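Local coordinates for protein hyaluronidase (PDB 5DIY) that probably removes O-linked N-acetylglucosamine from proteins, acting as a glycoside hydrolase of family 84, at residues 200-205 / 245-250; 217-222 / 250-255; 259-264 / 369-374. One frame throughout, in Å; residues are numbered along the deposited sequence.

Interaction 1. Residues 200-205 / 245-250; sequences HEITTS and PELHTH
Glu246 meets Thr204 through its main chain: the Thr204 methyl CG2 rests 3.5 Å from Glu246 O. The same methyl lies 4.0 Å from Glu246 CB. One residue further, Leu247 sits where the CA atoms of the two segments come closest, its CA 5.1 Å from that of Thr204. Its chi1 of -81° sets CG anti to the carbonyl carbon. Leu247 CD2 is 3.5 Å from Thr203 O and CD1 3.8 Å from Ile202 O, while Ile202 CG2 touches both branches, the two side chains crossing at about a right angle. In the TIM barrel this joins the loop ahead of strand 251-256 to the start of helix 204-214, where Thr203 is the N-cap residue and its OG1 bonds to His206 N. The Thr204 N-H is taken by Asp244 OD2. A turn in the second segment, closed by the 2.8 Å bond from His250 N to Leu247 O, then brings the imidazole round to Thr204. His250 ND1 lies 4.0 Å from Thr204 CB, and Thr204 O stands over a face of the ring.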
# COMPACT_ATOMS: atom_id res chain seq x y z
N HIS C 200 8.08 -7.02 2.33
CA HIS C 200 9.06 -6.63 1.31
C HIS C 200 9.15 -7.69 0.23
O HIS C 200 9.08 -7.38 -0.96
CB HIS C 200 10.45 -6.40 1.91
CG HIS C 200 11.48 -6.03 0.89
ND1 HIS C 200 12.73 -6.61 0.85
CD2 HIS C 200 11.43 -5.18 -0.17
CE1 HIS C 200 13.41 -6.10 -0.17
NE2 HIS C 200 12.64 -5.24 -0.80
N GLU C 201 9.32 -8.93 0.66
CA GLU C 201 9.42 -10.07 -0.24
C GLU C 201 8.62 -11.24 0.33
O GLU C 201 8.50 -11.38 1.55
CB GLU C 201 10.88 -10.47 -0.43
CG GLU C 201 11.65 -10.64 0.88
CD GLU C 201 13.03 -11.25 0.70
OE1 GLU C 201 13.62 -11.09 -0.40
OE2 GLU C 201 13.51 -11.87 1.66
N ILE C 202 8.08 -12.06 -0.55
CA ILE C 202 7.42 -13.31 -0.15
C ILE C 202 8.11 -14.44 -0.91
O ILE C 202 8.03 -14.51 -2.14
CB ILE C 202 5.89 -13.28 -0.39
CG1 ILE C 202 5.27 -12.04 0.27
CG2 ILE C 202 5.23 -14.53 0.19
CD1 ILE C 202 3.77 -11.95 0.16
N THR C 203 8.79 -15.31 -0.16
CA THR C 203 9.58 -16.41 -0.73
C THR C 203 8.87 -17.76 -0.61
O THR C 203 8.02 -17.94 0.27
CB THR C 203 10.95 -16.52 -0.04
OG1 THR C 203 10.75 -16.83 1.35
CG2 THR C 203 11.73 -15.21 -0.17
N THR C 204 9.24 -18.70 -1.48
CA THR C 204 8.72 -20.07 -1.43
C THR C 204 9.12 -20.73 -0.12
O THR C 204 8.30 -21.40 0.52
CB THR C 204 9.25 -20.94 -2.59
OG1 THR C 204 10.68 -20.99 -2.55
CG2 THR C 204 8.81 -20.40 -3.94
N SER C 205 10.37 -20.52 0.28
CA SER C 205 10.87 -21.00 1.58
C SER C 205 9.98 -20.56 2.74
O SER C 205 9.66 -21.36 3.62
CB SER C 205 12.29 -20.49 1.82
OG SER C 205 12.81 -21.00 3.04
N PRO C 245 8.72 -16.54 -8.16
CA PRO C 245 8.01 -17.12 -9.32
C PRO C 245 7.27 -18.44 -9.06
O PRO C 245 6.35 -18.77 -9.81
CB PRO C 245 9.12 -17.34 -10.35
CG PRO C 245 10.21 -16.41 -9.97
CD PRO C 245 10.12 -16.18 -8.50
N GLU C 246 7.66 -19.18 -8.02
CA GLU C 246 7.09 -20.49 -7.71
C GLU C 246 6.30 -20.51 -6.39
O GLU C 246 6.11 -21.58 -5.80
CB GLU C 246 8.21 -21.54 -7.70
CG GLU C 246 9.11 -21.47 -8.94
CD GLU C 246 10.09 -22.63 -9.05
OE1 GLU C 246 10.53 -22.91 -10.19
OE2 GLU C 246 10.42 -23.26 -8.02
N LEU C 247 5.83 -19.34 -5.93
CA LEU C 247 4.90 -19.28 -4.78
C LEU C 247 3.64 -20.13 -4.98
O LEU C 247 3.12 -20.70 -4.02
CB LEU C 247 4.45 -17.84 -4.48
CG LEU C 247 5.36 -16.90 -3.68
CD1 LEU C 247 4.70 -15.53 -3.58
CD2 LEU C 247 5.65 -17.46 -2.29
N HIS C 248 3.16 -20.19 -6.23
CA HIS C 248 1.95 -20.97 -6.56
C HIS C 248 2.00 -22.43 -6.10
O HIS C 248 0.97 -23.00 -5.76
CB HIS C 248 1.62 -20.88 -8.06
CG HIS C 248 2.65 -21.47 -8.96
ND1 HIS C 248 2.71 -22.82 -9.26
CD2 HIS C 248 3.66 -20.89 -9.66
CE1 HIS C 248 3.70 -23.04 -10.09
NE2 HIS C 248 4.30 -21.89 -10.35
N THR C 249 3.20 -23.01 -6.06
CA THR C 249 3.41 -24.35 -5.49
C THR C 249 2.96 -24.48 -4.03
O THR C 249 2.46 -25.53 -3.63
CB THR C 249 4.90 -24.77 -5.64
OG1 THR C 249 5.24 -24.78 -7.03
CG2 THR C 249 5.17 -26.16 -5.05
N HIS C 250 3.12 -23.42 -3.23
CA HIS C 250 2.80 -23.46 -1.79
C HIS C 250 1.63 -22.58 -1.36
O HIS C 250 1.29 -22.55 -0.18
CB HIS C 250 4.05 -23.10 -0.99
CG HIS C 250 5.24 -23.91 -1.38
ND1 HIS C 250 6.21 -23.45 -2.25
CD2 HIS C 250 5.59 -25.18 -1.08
CE1 HIS C 250 7.11 -24.39 -2.44
NE2 HIS C 250 6.76 -25.45 -1.74

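Interaction 2. Residues 217-222 / 250-255; sequences PATLWD and HVVGIY. With NAG (2-acetamido-2-deoxy-beta-D-glucopyranose), chain E.
Leu220 and Tyr255 are joined by a backbone bond of 2.7 Å from Tyr255 N to Leu220 O. Leu220 N reaches Gly253 O at 2.8 Å, and Asp222 N binds Tyr255 O. This alternation between donors and acceptors is that of parallel strands, here the seventh and eighth of a TIM barrel; the short runs 218-222 and 253-255 differ in direction by 23°. Before Gly253 the chain turns a corner at Val252, whose N bonds Ala218 O at 3.1 Å. A water links the two segments at their start, accepting from Ala218 N and donating to His250 O.

Among the apolar contacts, the Leu220 and Ile254 side chains run side by side in the same direction, Leu220 CB lying 3.8 Å from Ile254 CG2, while Val251 crosses Leu220 at about a right angle. On the face of Thr219, Trp221 and Tyr255, Thr219 CG2 meets the tyrosine ring edge in its plane, 3.8 Å from CD1.

Trp221 carries the contact with the NAG sugar, at the N-acetylglucosamine site that Gly12, Lys43, Asp119 and Asp228 complete by hydrogen bonds. Its chi1 of 180° sets CG anti to the backbone N, carrying the indole out on the face of Tyr255. The acetamido methyl C8 of NAG sits 3.4 Å above the centre of the indole. An alanine in place of Trp221 would probably leave that methyl without its flat support and the acetamido group freer to turn.

Outward, Leu220 and Ala218 pack on Met207 and Val210 of helix 204-214, and Asp222 is held by a salt bridge to Arg243 and a hydrogen bond to Tyr240. Phe191 meets the Trp221 ring edge-to-face. Strand 218-222 bonds to strand 189-192 on its other edge, and Ile254 continues the sheet to strand 6-11, closing the barrel.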
# COMPACT_ATOMS: atom_id res chain seq x y z
N PRO C 217 -1.91 -25.41 2.23
CA PRO C 217 -1.43 -24.20 1.56
C PRO C 217 -2.17 -22.96 2.07
O PRO C 217 -3.39 -22.99 2.19
CB PRO C 217 -1.75 -24.45 0.09
CG PRO C 217 -1.88 -25.93 -0.04
CD PRO C 217 -2.46 -26.38 1.27
N ALA C 218 -1.43 -21.91 2.40
CA ALA C 218 -2.04 -20.65 2.85
C ALA C 218 -2.58 -19.86 1.67
O ALA C 218 -2.21 -20.12 0.53
CB ALA C 218 -1.01 -19.81 3.60
N THR C 219 -3.49 -18.94 1.95
CA THR C 219 -3.93 -17.94 0.99
C THR C 219 -3.24 -16.64 1.39
O THR C 219 -3.22 -16.30 2.56
CB THR C 219 -5.46 -17.75 1.03
OG1 THR C 219 -6.10 -19.02 0.93
CG2 THR C 219 -5.94 -16.85 -0.12
N LEU C 220 -2.66 -15.94 0.43
CA LEU C 220 -1.95 -14.70 0.73
C LEU C 220 -2.90 -13.51 0.74
O LEU C 220 -3.60 -13.26 -0.24
CB LEU C 220 -0.80 -14.45 -0.24
CG LEU C 220 0.52 -15.17 0.04
CD1 LEU C 220 1.40 -15.07 -1.20
CD2 LEU C 220 1.23 -14.60 1.26
N TRP C 221 -2.92 -12.81 1.87
CA TRP C 221 -3.49 -11.47 1.99
C TRP C 221 -2.28 -10.58 1.77
O TRP C 221 -1.51 -10.35 2.69
CB TRP C 221 -4.08 -11.27 3.39
CG TRP C 221 -4.72 -9.93 3.68
CD1 TRP C 221 -4.31 -8.69 3.26
CD2 TRP C 221 -5.87 -9.71 4.50
NE1 TRP C 221 -5.14 -7.73 3.75
CE2 TRP C 221 -6.11 -8.32 4.52
CE3 TRP C 221 -6.73 -10.55 5.21
CZ2 TRP C 221 -7.17 -7.74 5.21
CZ3 TRP C 221 -7.79 -9.98 5.91
CH2 TRP C 221 -8.00 -8.59 5.91
N ASP C 222 -2.10 -10.09 0.55
CA ASP C 222 -0.90 -9.33 0.22
C ASP C 222 -1.21 -7.84 0.35
O ASP C 222 -2.02 -7.30 -0.41
CB ASP C 222 -0.40 -9.69 -1.17
CG ASP C 222 1.11 -9.49 -1.32
OD1 ASP C 222 1.75 -8.91 -0.42
OD2 ASP C 222 1.67 -9.95 -2.34
N HIS C 250 3.12 -23.42 -3.23
CA HIS C 250 2.80 -23.46 -1.79
C HIS C 250 1.63 -22.58 -1.36
O HIS C 250 1.29 -22.55 -0.18
CB HIS C 250 4.05 -23.10 -0.99
CG HIS C 250 5.24 -23.91 -1.38
ND1 HIS C 250 6.21 -23.45 -2.25
CD2 HIS C 250 5.59 -25.18 -1.08
CE1 HIS C 250 7.11 -24.39 -2.44
NE2 HIS C 250 6.76 -25.45 -1.74
N VAL C 251 0.99 -21.89 -2.31
CA VAL C 251 -0.06 -20.93 -2.02
C VAL C 251 -1.27 -21.23 -2.92
O VAL C 251 -1.12 -21.38 -4.13
CB VAL C 251 0.46 -19.49 -2.22
CG1 VAL C 251 -0.66 -18.47 -2.16
CG2 VAL C 251 1.53 -19.17 -1.18
N VAL C 252 -2.45 -21.33 -2.31
CA VAL C 252 -3.70 -21.60 -3.04
C VAL C 252 -4.21 -20.37 -3.82
O VAL C 252 -4.88 -20.51 -4.85
CB VAL C 252 -4.81 -22.15 -2.09
CG1 VAL C 252 -5.31 -21.08 -1.13
CG2 VAL C 252 -5.97 -22.75 -2.87
N GLY C 253 -3.89 -19.17 -3.34
CA GLY C 253 -4.24 -17.94 -4.04
C GLY C 253 -3.71 -16.71 -3.34
O GLY C 253 -3.16 -16.79 -2.24
N ILE C 254 -3.87 -15.56 -3.99
CA ILE C 254 -3.43 -14.28 -3.45
C ILE C 254 -4.53 -13.25 -3.64
O ILE C 254 -5.03 -13.08 -4.75
CB ILE C 254 -2.13 -13.76 -4.13
CG1 ILE C 254 -1.07 -14.87 -4.21
CG2 ILE C 254 -1.61 -12.52 -3.39
CD1 ILE C 254 0.28 -14.46 -4.78
N TYR C 255 -4.89 -12.58 -2.55
CA TYR C 255 -5.74 -11.39 -2.59
C TYR C 255 -4.90 -10.15 -2.29
O TYR C 255 -4.24 -10.08 -1.25
CB TYR C 255 -6.88 -11.50 -1.58
CG TYR C 255 -7.93 -12.53 -1.90
CD1 TYR C 255 -7.70 -13.89 -1.66
CD2 TYR C 255 -9.16 -12.16 -2.43
CE1 TYR C 255 -8.67 -14.84 -1.94
CE2 TYR C 255 -10.14 -13.10 -2.72
CZ TYR C 255 -9.89 -14.44 -2.47
OH TYR C 255 -10.85 -15.38 -2.75
C1 NAG E . -3.45 -4.72 8.84
C2 NAG E . -4.89 -5.11 8.45
C3 NAG E . -5.37 -4.48 7.14
C4 NAG E . -4.62 -3.20 6.85
C5 NAG E . -3.14 -3.53 6.68
C6 NAG E . -2.28 -2.30 6.39
C7 NAG E . -4.40 -7.41 7.67
C8 NAG E . -4.78 -8.85 7.84
N2 NAG E . -5.07 -6.56 8.45
O3 NAG E . -6.78 -4.23 7.24
O4 NAG E . -5.09 -2.61 5.64
O5 NAG E . -2.60 -4.28 7.77
O6 NAG E . -2.45 -1.28 7.38
O7 NAG E . -3.53 -7.06 6.89
O HOH W 1 1.47 -21.57 2.42

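Interaction 3. Residues 259-264 / 369-374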
# COMPACT_ATOMS: atom_id res chain seq x y z
N MET C 259 -5.31 0.35 -2.50
CA MET C 259 -5.45 1.67 -1.89
C MET C 259 -6.91 2.07 -1.84
O MET C 259 -7.73 1.62 -2.66
CB MET C 259 -4.66 2.72 -2.68
CG MET C 259 -3.16 2.44 -2.77
SD MET C 259 -2.25 3.77 -3.58
CE MET C 259 -2.54 3.35 -5.29
N ALA C 260 -7.24 2.95 -0.90
CA ALA C 260 -8.55 3.63 -0.90
C ALA C 260 -8.77 4.51 -2.16
O ALA C 260 -9.88 4.98 -2.39
CB ALA C 260 -8.72 4.45 0.37
N LEU C 261 -7.70 4.76 -2.92
CA LEU C 261 -7.75 5.31 -4.28
C LEU C 261 -7.89 4.17 -5.31
O LEU C 261 -6.88 3.55 -5.68
CB LEU C 261 -6.47 6.10 -4.57
CG LEU C 261 -6.08 7.21 -3.60
CD1 LEU C 261 -4.76 7.82 -4.01
CD2 LEU C 261 -7.18 8.26 -3.53
N PRO C 262 -9.12 3.88 -5.78
CA PRO C 262 -9.31 2.72 -6.66
C PRO C 262 -8.73 2.84 -8.06
O PRO C 262 -8.18 1.87 -8.58
CB PRO C 262 -10.84 2.58 -6.76
CG PRO C 262 -11.38 3.92 -6.40
CD PRO C 262 -10.42 4.49 -5.40
N GLU C 263 -8.88 4.01 -8.67
CA GLU C 263 -8.39 4.22 -10.03
C GLU C 263 -6.86 4.17 -10.06
O GLU C 263 -6.26 3.54 -10.93
CB GLU C 263 -8.93 5.54 -10.60
CG GLU C 263 -8.84 5.64 -12.12
CD GLU C 263 -9.73 4.67 -12.86
OE1 GLU C 263 -10.76 4.23 -12.30
OE2 GLU C 263 -9.41 4.35 -14.02
N ALA C 264 -6.22 4.82 -9.08
CA ALA C 264 -4.76 4.76 -8.92
C ALA C 264 -4.26 3.34 -8.66
O ALA C 264 -3.18 2.98 -9.11
CB ALA C 264 -4.30 5.70 -7.82
N PHE C 369 -5.67 10.79 -12.69
CA PHE C 369 -4.94 12.05 -12.41
C PHE C 369 -5.64 12.97 -11.41
O PHE C 369 -4.97 13.77 -10.75
CB PHE C 369 -4.57 12.78 -13.70
CG PHE C 369 -3.60 12.00 -14.54
CD1 PHE C 369 -2.28 11.84 -14.11
CD2 PHE C 369 -4.01 11.37 -15.70
CE1 PHE C 369 -1.38 11.09 -14.86
CE2 PHE C 369 -3.11 10.62 -16.45
CZ PHE C 369 -1.80 10.48 -16.03
N TRP C 370 -6.96 12.85 -11.27
CA TRP C 370 -7.68 13.45 -10.13
C TRP C 370 -7.24 12.83 -8.79
O TRP C 370 -7.04 13.54 -7.82
CB TRP C 370 -9.20 13.32 -10.30
CG TRP C 370 -9.97 13.95 -9.17
CD1 TRP C 370 -10.37 15.26 -9.08
CD2 TRP C 370 -10.42 13.31 -7.97
NE1 TRP C 370 -11.04 15.47 -7.90
CE2 TRP C 370 -11.09 14.30 -7.20
CE3 TRP C 370 -10.32 12.01 -7.48
CZ2 TRP C 370 -11.66 14.01 -5.95
CZ3 TRP C 370 -10.90 11.72 -6.23
CH2 TRP C 370 -11.56 12.72 -5.48
N GLU C 371 -7.12 11.50 -8.75
CA GLU C 371 -6.72 10.82 -7.50
C GLU C 371 -5.29 11.15 -7.06
O GLU C 371 -5.05 11.38 -5.87
CB GLU C 371 -6.91 9.30 -7.60
CG GLU C 371 -8.36 8.86 -7.43
CD GLU C 371 -8.56 7.37 -7.57
OE1 GLU C 371 -7.57 6.62 -7.68
OE2 GLU C 371 -9.74 6.94 -7.60
N ILE C 372 -4.36 11.20 -8.00
CA ILE C 372 -2.95 11.45 -7.69
C ILE C 372 -2.55 12.94 -7.68
O ILE C 372 -1.36 13.24 -7.60
CB ILE C 372 -2.00 10.64 -8.62
CG1 ILE C 372 -1.96 11.19 -10.05
CG2 ILE C 372 -2.39 9.17 -8.62
CD1 ILE C 372 -0.61 11.00 -10.71
N ARG C 373 -3.52 13.85 -7.75
CA ARG C 373 -3.24 15.29 -7.84
C ARG C 373 -2.42 15.86 -6.68
O ARG C 373 -1.54 16.69 -6.91
CB ARG C 373 -4.54 16.10 -8.00
CG ARG C 373 -4.33 17.56 -8.38
CD ARG C 373 -5.58 18.39 -8.14
NE ARG C 373 -6.58 18.18 -9.18
CZ ARG C 373 -7.87 18.54 -9.10
NH1 ARG C 373 -8.36 19.14 -8.01
NH2 ARG C 373 -8.67 18.30 -10.12
N PRO C 374 -2.70 15.43 -5.42
CA PRO C 374 -1.88 15.94 -4.31
C PRO C 374 -0.38 15.64 -4.44
O PRO C 374 0.44 16.45 -4.01
CB PRO C 374 -2.46 15.21 -3.09
CG PRO C 374 -3.86 14.91 -3.48
CD PRO C 374 -3.80 14.58 -4.93
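Glu371 reaches across to the backbone of Glu263 and Ala264, at the start of helix 262-277, the helix that follows the last strand of the TIM barrel. Glu371 itself ends helix 367-371, in the helical part of the chain after the barrel. Its CB points toward residues 259-264, and a chi1 of -79° sets CG anti to the carbonyl carbon, 4.1 Å from Leu261 CD2. The leucine and glutamate side chains slide past each other in opposite directions. With chi2 at 178° the chain stays extended, bringing CD to 3.5 Å from Glu263 N. OE1 accepts from Ala264 N at 2.7 Å, on the syn side and 26° out of the carboxylate plane, and also lies 3.3 Å from Leu261 CB. OE2 takes a weak bond of 3.2 Å from Glu263 N and is flanked by the ring of Pro262, whose CD is 3.4 Å away; Pro262 crosses the glutamate at about a right angle. Next to the first amides of this helix, the Glu371 carboxylate would probably be stabilised in its charged form. Lys367 adds a weak, long ion pair to OE2, whereas the Glu263 carboxylate turns elsewhere, to a salt bridge with Lys266. Next to Glu371, Ile372 brings its CG2 methyl to 4.0 Å from Ala264 CB.

In the fold
From the N terminus, six barrel strands precede the first of these segments. Interaction 1 opens at 200-205 and closes at 245-250, and interaction 2 opens between them at 217-222 and closes at 250-255, so the two loops cross rather than nest. They share His250 and touch directly: Ile202 CD1 lies 3.8 Å from Leu220 CD2. Together they tie helix 204-214 and the loop ahead of strand 251-256 to the last two barrel strands. Interaction 3 follows in series, its centre about 27 Å from that of interaction 2. It closes a loop of 104 residues, mostly helical, and joins the helix that follows the eighth strand, 262-277, to the end of helix 367-371 and the junction with helix 373-398.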